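Long-range contact in 2-polyprenyl-6-methoxyphenol hydroxylase-like FAD-dependent oxidoreductase (Streptomyces sp. NRRL 11266, PDB 6UI5), which binds flavin-adenine dinucleotide in a Rossmann-like domain and probably belongs to the aromatic-ring hydroxylase family of FAD-dependent oxidoreductases: residues Ala22-Thr36 with Glu110-Thr122. Residues are numbered along the deposited sequence; the frame is centred on the assembly and turned at random.
With FAD (flavin-adenine dinucleotide), chain C.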
# COMPACT_ATOMS: atom_id res chain seq x y z
N ALA A 22 36.01 -1.36 19.75
CA ALA A 22 36.91 -1.30 20.89
C ALA A 22 36.62 -2.38 21.91
O ALA A 22 37.54 -2.86 22.59
CB ALA A 22 36.83 0.07 21.57
N MET A 23 35.34 -2.76 22.07
CA MET A 23 35.04 -3.88 22.95
C MET A 23 35.71 -5.16 22.48
O MET A 23 35.90 -6.08 23.28
CB MET A 23 33.53 -4.07 23.07
CG MET A 23 32.90 -4.85 21.90
SD MET A 23 31.13 -5.04 22.21
CE MET A 23 30.80 -3.39 22.89
N ARG A 24 36.09 -5.23 21.20
CA ARG A 24 36.80 -6.37 20.64
C ARG A 24 38.30 -6.09 20.44
O ARG A 24 38.95 -6.74 19.62
CB ARG A 24 36.14 -6.81 19.33
CG ARG A 24 34.59 -7.00 19.45
CD ARG A 24 33.93 -7.60 18.20
NE ARG A 24 32.58 -8.07 18.49
CZ ARG A 24 31.51 -7.27 18.53
NH1 ARG A 24 31.68 -5.97 18.27
NH2 ARG A 24 30.29 -7.75 18.78
N ASP A 25 38.85 -5.13 21.18
CA ASP A 25 40.29 -4.86 21.17
C ASP A 25 40.82 -4.54 19.77
O ASP A 25 41.96 -4.84 19.45
CB ASP A 25 41.06 -6.04 21.78
CG ASP A 25 40.63 -6.35 23.22
OD1 ASP A 25 39.94 -5.51 23.85
OD2 ASP A 25 41.00 -7.42 23.73
N VAL A 26 39.99 -3.96 18.92
CA VAL A 26 40.41 -3.40 17.64
C VAL A 26 40.74 -1.93 17.88
O VAL A 26 39.87 -1.18 18.35
CB VAL A 26 39.32 -3.53 16.56
CG1 VAL A 26 39.65 -2.67 15.35
CG2 VAL A 26 39.14 -4.98 16.15
N PRO A 27 41.95 -1.47 17.57
CA PRO A 27 42.31 -0.06 17.84
C PRO A 27 41.46 0.86 16.97
O PRO A 27 41.48 0.76 15.74
CB PRO A 27 43.79 0.01 17.47
CG PRO A 27 43.95 -1.04 16.40
CD PRO A 27 42.97 -2.14 16.74
N ALA A 28 40.68 1.72 17.61
CA ALA A 28 39.80 2.62 16.86
C ALA A 28 40.07 4.08 17.21
O ALA A 28 40.28 4.43 18.38
CB ALA A 28 38.34 2.29 17.13
N VAL A 29 40.06 4.93 16.20
CA VAL A 29 40.18 6.36 16.42
C VAL A 29 38.97 7.02 15.80
O VAL A 29 38.71 6.87 14.60
CB VAL A 29 41.49 6.93 15.86
CG1 VAL A 29 41.36 8.43 15.66
CG2 VAL A 29 42.63 6.61 16.82
N LEU A 30 38.20 7.71 16.63
CA LEU A 30 36.92 8.29 16.27
C LEU A 30 37.12 9.79 16.24
O LEU A 30 37.65 10.37 17.19
CB LEU A 30 35.86 7.88 17.29
CG LEU A 30 34.52 8.56 17.35
CD1 LEU A 30 33.77 8.24 16.11
CD2 LEU A 30 33.73 8.06 18.57
N VAL A 31 36.76 10.40 15.12
CA VAL A 31 37.02 11.80 14.84
C VAL A 31 35.69 12.52 14.73
O VAL A 31 34.79 12.07 14.00
CB VAL A 31 37.86 11.96 13.56
CG1 VAL A 31 37.76 13.35 13.05
CG2 VAL A 31 39.30 11.64 13.84
N ASP A 32 35.56 13.63 15.44
CA ASP A 32 34.45 14.55 15.25
C ASP A 32 35.00 15.96 15.39
O ASP A 32 36.05 16.18 16.01
CB ASP A 32 33.32 14.33 16.27
CG ASP A 32 32.03 15.04 15.89
OD1 ASP A 32 31.16 14.41 15.25
OD2 ASP A 32 31.88 16.24 16.24
N ILE A 33 34.31 16.94 14.80
CA ILE A 33 34.83 18.30 14.83
C ILE A 33 34.28 19.13 15.99
O ILE A 33 34.92 20.12 16.36
CB ILE A 33 34.62 19.01 13.47
CG1 ILE A 33 33.23 18.77 12.89
CG2 ILE A 33 35.57 18.50 12.46
CD1 ILE A 33 32.14 19.55 13.54
N HIS A 34 33.16 18.74 16.59
CA HIS A 34 32.65 19.51 17.72
C HIS A 34 33.72 19.60 18.82
O HIS A 34 34.57 18.72 18.94
CB HIS A 34 31.39 18.87 18.29
CG HIS A 34 30.21 18.95 17.38
ND1 HIS A 34 29.02 19.54 17.76
CD2 HIS A 34 30.00 18.48 16.13
CE1 HIS A 34 28.15 19.45 16.78
NE2 HIS A 34 28.71 18.80 15.78
N PRO A 35 33.71 20.69 19.64
CA PRO A 35 34.71 20.80 20.72
C PRO A 35 34.37 19.92 21.92
O PRO A 35 35.27 19.38 22.57
CB PRO A 35 34.66 22.29 21.09
CG PRO A 35 33.26 22.71 20.78
CD PRO A 35 32.77 21.82 19.63
N THR A 36 33.09 19.78 22.22
CA THR A 36 32.58 18.84 23.21
C THR A 36 31.38 18.13 22.59
O THR A 36 30.99 18.44 21.46
CB THR A 36 32.17 19.53 24.51
OG1 THR A 36 31.81 18.54 25.48
CG2 THR A 36 30.96 20.45 24.28
N GLU A 110 36.02 4.45 28.06
CA GLU A 110 36.52 3.38 28.93
C GLU A 110 36.99 2.16 28.15
O GLU A 110 37.93 1.48 28.58
CB GLU A 110 35.46 2.95 29.95
CG GLU A 110 34.15 2.58 29.36
CD GLU A 110 33.01 2.97 30.28
OE1 GLU A 110 32.03 2.19 30.38
OE2 GLU A 110 33.12 4.05 30.90
N LEU A 111 36.37 1.86 27.00
CA LEU A 111 36.89 0.77 26.17
C LEU A 111 38.12 1.19 25.38
O LEU A 111 38.67 0.36 24.63
CB LEU A 111 35.82 0.20 25.23
CG LEU A 111 34.48 -0.34 25.78
CD1 LEU A 111 33.47 -0.44 24.62
CD2 LEU A 111 34.58 -1.69 26.53
N GLY A 112 38.59 2.43 25.53
CA GLY A 112 39.86 2.81 24.97
C GLY A 112 39.84 3.33 23.55
O GLY A 112 40.90 3.37 22.92
N VAL A 113 38.68 3.72 23.03
CA VAL A 113 38.67 4.47 21.79
C VAL A 113 39.47 5.75 21.97
O VAL A 113 39.30 6.46 22.97
CB VAL A 113 37.23 4.79 21.39
CG1 VAL A 113 37.24 5.83 20.30
CG2 VAL A 113 36.53 3.53 20.94
N ASP A 114 40.35 6.04 21.03
CA ASP A 114 40.96 7.37 20.99
C ASP A 114 39.93 8.30 20.36
O ASP A 114 39.80 8.36 19.14
CB ASP A 114 42.27 7.36 20.22
CG ASP A 114 42.96 8.72 20.21
OD1 ASP A 114 42.56 9.63 20.98
OD2 ASP A 114 43.93 8.87 19.45
N LEU A 115 39.20 9.03 21.20
CA LEU A 115 38.16 9.96 20.76
C LEU A 115 38.75 11.37 20.64
O LEU A 115 39.39 11.86 21.58
CB LEU A 115 37.00 9.90 21.76
CG LEU A 115 35.63 10.51 21.41
CD1 LEU A 115 34.62 10.15 22.47
CD2 LEU A 115 35.71 12.04 21.27
N ARG A 116 38.51 12.03 19.49
CA ARG A 116 39.11 13.33 19.15
C ARG A 116 38.06 14.36 18.75
O ARG A 116 37.75 14.48 17.56
CB ARG A 116 40.11 13.21 18.03
CG ARG A 116 40.97 12.04 18.16
CD ARG A 116 42.24 12.24 17.41
NE ARG A 116 43.13 11.14 17.73
CZ ARG A 116 44.10 10.71 16.94
NH1 ARG A 116 44.30 11.29 15.76
NH2 ARG A 116 44.86 9.70 17.32
N TRP A 117 37.60 15.14 19.71
CA TRP A 117 36.85 16.33 19.37
C TRP A 117 37.75 17.31 18.58
O TRP A 117 38.98 17.19 18.55
CB TRP A 117 36.28 16.96 20.64
CG TRP A 117 35.55 15.97 21.52
CD1 TRP A 117 35.99 15.42 22.70
CD2 TRP A 117 34.24 15.43 21.30
NE1 TRP A 117 35.04 14.57 23.22
CE2 TRP A 117 33.96 14.56 22.37
CE3 TRP A 117 33.29 15.59 20.29
CZ2 TRP A 117 32.76 13.85 22.46
CZ3 TRP A 117 32.09 14.88 20.38
CH2 TRP A 117 31.84 14.03 21.46
N ALA A 118 37.11 18.27 17.90
CA ALA A 118 37.81 19.35 17.18
C ALA A 118 38.84 18.82 16.19
O ALA A 118 39.91 19.40 16.00
CB ALA A 118 38.46 20.34 18.16
N THR A 119 38.53 17.71 15.53
CA THR A 119 39.41 17.13 14.53
C THR A 119 38.61 16.84 13.27
O THR A 119 37.54 16.23 13.33
CB THR A 119 40.10 15.86 15.07
OG1 THR A 119 40.74 16.14 16.32
CG2 THR A 119 41.15 15.40 14.10
N ARG A 120 39.09 17.33 12.12
CA ARG A 120 38.38 17.16 10.86
C ARG A 120 39.14 16.24 9.93
O ARG A 120 40.36 16.35 9.80
CB ARG A 120 38.14 18.49 10.15
CG ARG A 120 37.68 18.31 8.71
CD ARG A 120 37.66 19.60 7.90
NE ARG A 120 36.71 20.56 8.45
CZ ARG A 120 35.39 20.46 8.33
NH1 ARG A 120 34.61 21.39 8.87
NH2 ARG A 120 34.85 19.44 7.66
N LEU A 121 38.41 15.35 9.28
CA LEU A 121 38.96 14.56 8.19
C LEU A 121 38.80 15.34 6.89
O LEU A 121 37.67 15.63 6.47
CB LEU A 121 38.25 13.20 8.12
CG LEU A 121 38.84 12.23 7.12
CD1 LEU A 121 38.72 10.89 7.73
CD2 LEU A 121 38.06 12.26 5.83
N THR A 122 39.92 15.67 6.27
CA THR A 122 39.89 16.42 5.02
C THR A 122 40.01 15.55 3.78
O THR A 122 39.63 15.99 2.69
CB THR A 122 41.01 17.45 5.01
OG1 THR A 122 42.27 16.77 4.95
CG2 THR A 122 40.95 18.23 6.29
PA FAD C . 25.00 12.67 12.61
O1A FAD C . 24.05 12.67 13.78
O2A FAD C . 24.58 13.77 11.64
O5B FAD C . 26.58 12.74 13.12
C5B FAD C . 27.62 12.94 12.18
C4B FAD C . 28.85 13.54 12.93
O4B FAD C . 29.92 13.62 12.19
C3B FAD C . 28.55 14.99 13.36
O3B FAD C . 29.04 15.19 14.61
C2B FAD C . 29.31 15.85 12.33
O2B FAD C . 29.47 17.21 12.91
C1B FAD C . 30.43 15.19 12.24
N9A FAD C . 31.19 15.38 11.02
C8A FAD C . 30.70 15.59 9.78
N7A FAD C . 31.74 15.64 8.92
C5A FAD C . 32.87 15.44 9.64
C6A FAD C . 34.22 15.39 9.28
N6A FAD C . 35.04 15.51 8.08
N1A FAD C . 35.16 15.18 10.20
C2A FAD C . 34.81 15.01 11.50
N3A FAD C . 33.49 15.05 11.85
C4A FAD C . 32.53 15.26 10.93
N1 FAD C . 16.21 10.71 15.05
C2 FAD C . 15.20 9.90 15.80
O2 FAD C . 15.43 8.78 16.12
N3 FAD C . 13.89 10.52 16.14
C4 FAD C . 13.63 11.90 15.74
O4 FAD C . 12.59 12.42 16.00
C4X FAD C . 14.66 12.69 14.99
N5 FAD C . 14.33 14.05 14.62
C5X FAD C . 15.33 14.85 13.86
C6 FAD C . 15.00 16.16 13.51
C7 FAD C . 15.91 16.93 12.80
C7M FAD C . 15.28 18.30 12.56
C8 FAD C . 17.17 16.43 12.45
C8M FAD C . 18.12 17.36 11.68
C9 FAD C . 17.51 15.11 12.80
C9A FAD C . 16.59 14.30 13.51
N10 FAD C . 16.93 12.88 13.89
C10 FAD C . 15.95 12.10 14.64
C1' FAD C . 18.26 12.35 13.55
C2' FAD C . 18.38 11.06 12.70
O2' FAD C . 18.21 9.93 13.46
C3' FAD C . 19.80 10.92 12.16
O3' FAD C . 19.76 9.92 11.19
C4' FAD C . 20.87 10.50 13.18
O4' FAD C . 21.02 11.38 14.26
C5' FAD C . 22.17 10.52 12.37
O5' FAD C . 23.18 9.79 13.01
P FAD C . 24.71 9.76 12.39
O1P FAD C . 25.68 9.48 13.51
O2P FAD C . 24.89 8.82 11.21
O3P FAD C . 24.93 11.26 11.74
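Strands 28-31 and 114-116 pair in parallel at one border of the Rossmann-type sheet that binds FAD. The ladder runs D114 N to A28 O, L30 N to D114 O (3.0 Å) and R116 N to L30 O. D32 N to R116 O extends it.

On the face carrying V29, D114 and R116, V29 CG1 sits over the centre of the R116 guanidinium, 3.8 Å from CZ. R116 NE bonds to D114 OD2 (3.0 Å); NH2 makes a very short contact in the same salt bridge. Before the strand, V113 CG2 meets A22 CB at the end of helix 12-22 (3.5 Å), and V113 CG1 meets L30 CB.

Past the strands, T119 N bonds to D32 O nearly straight (173°), and A118 N to H34 O (2.8 Å). T36 C and L115 CD2 lie over opposite faces of the W117 ring, each toward the rim.

With CG anti to the backbone N (chi1 -166°), the D32 carboxylate reaches the FAD ribose. OD1 accepts from A10 N and lies doubtfully close to FAD O3B; OD2 takes H34 N in an Asx turn. L121 N and O bond weakly to adenine N1A and N6A.

Strand 28-31 pairs with strand 5-8 on its other side, and V31 and T119 pack on L137 of strand 133-138.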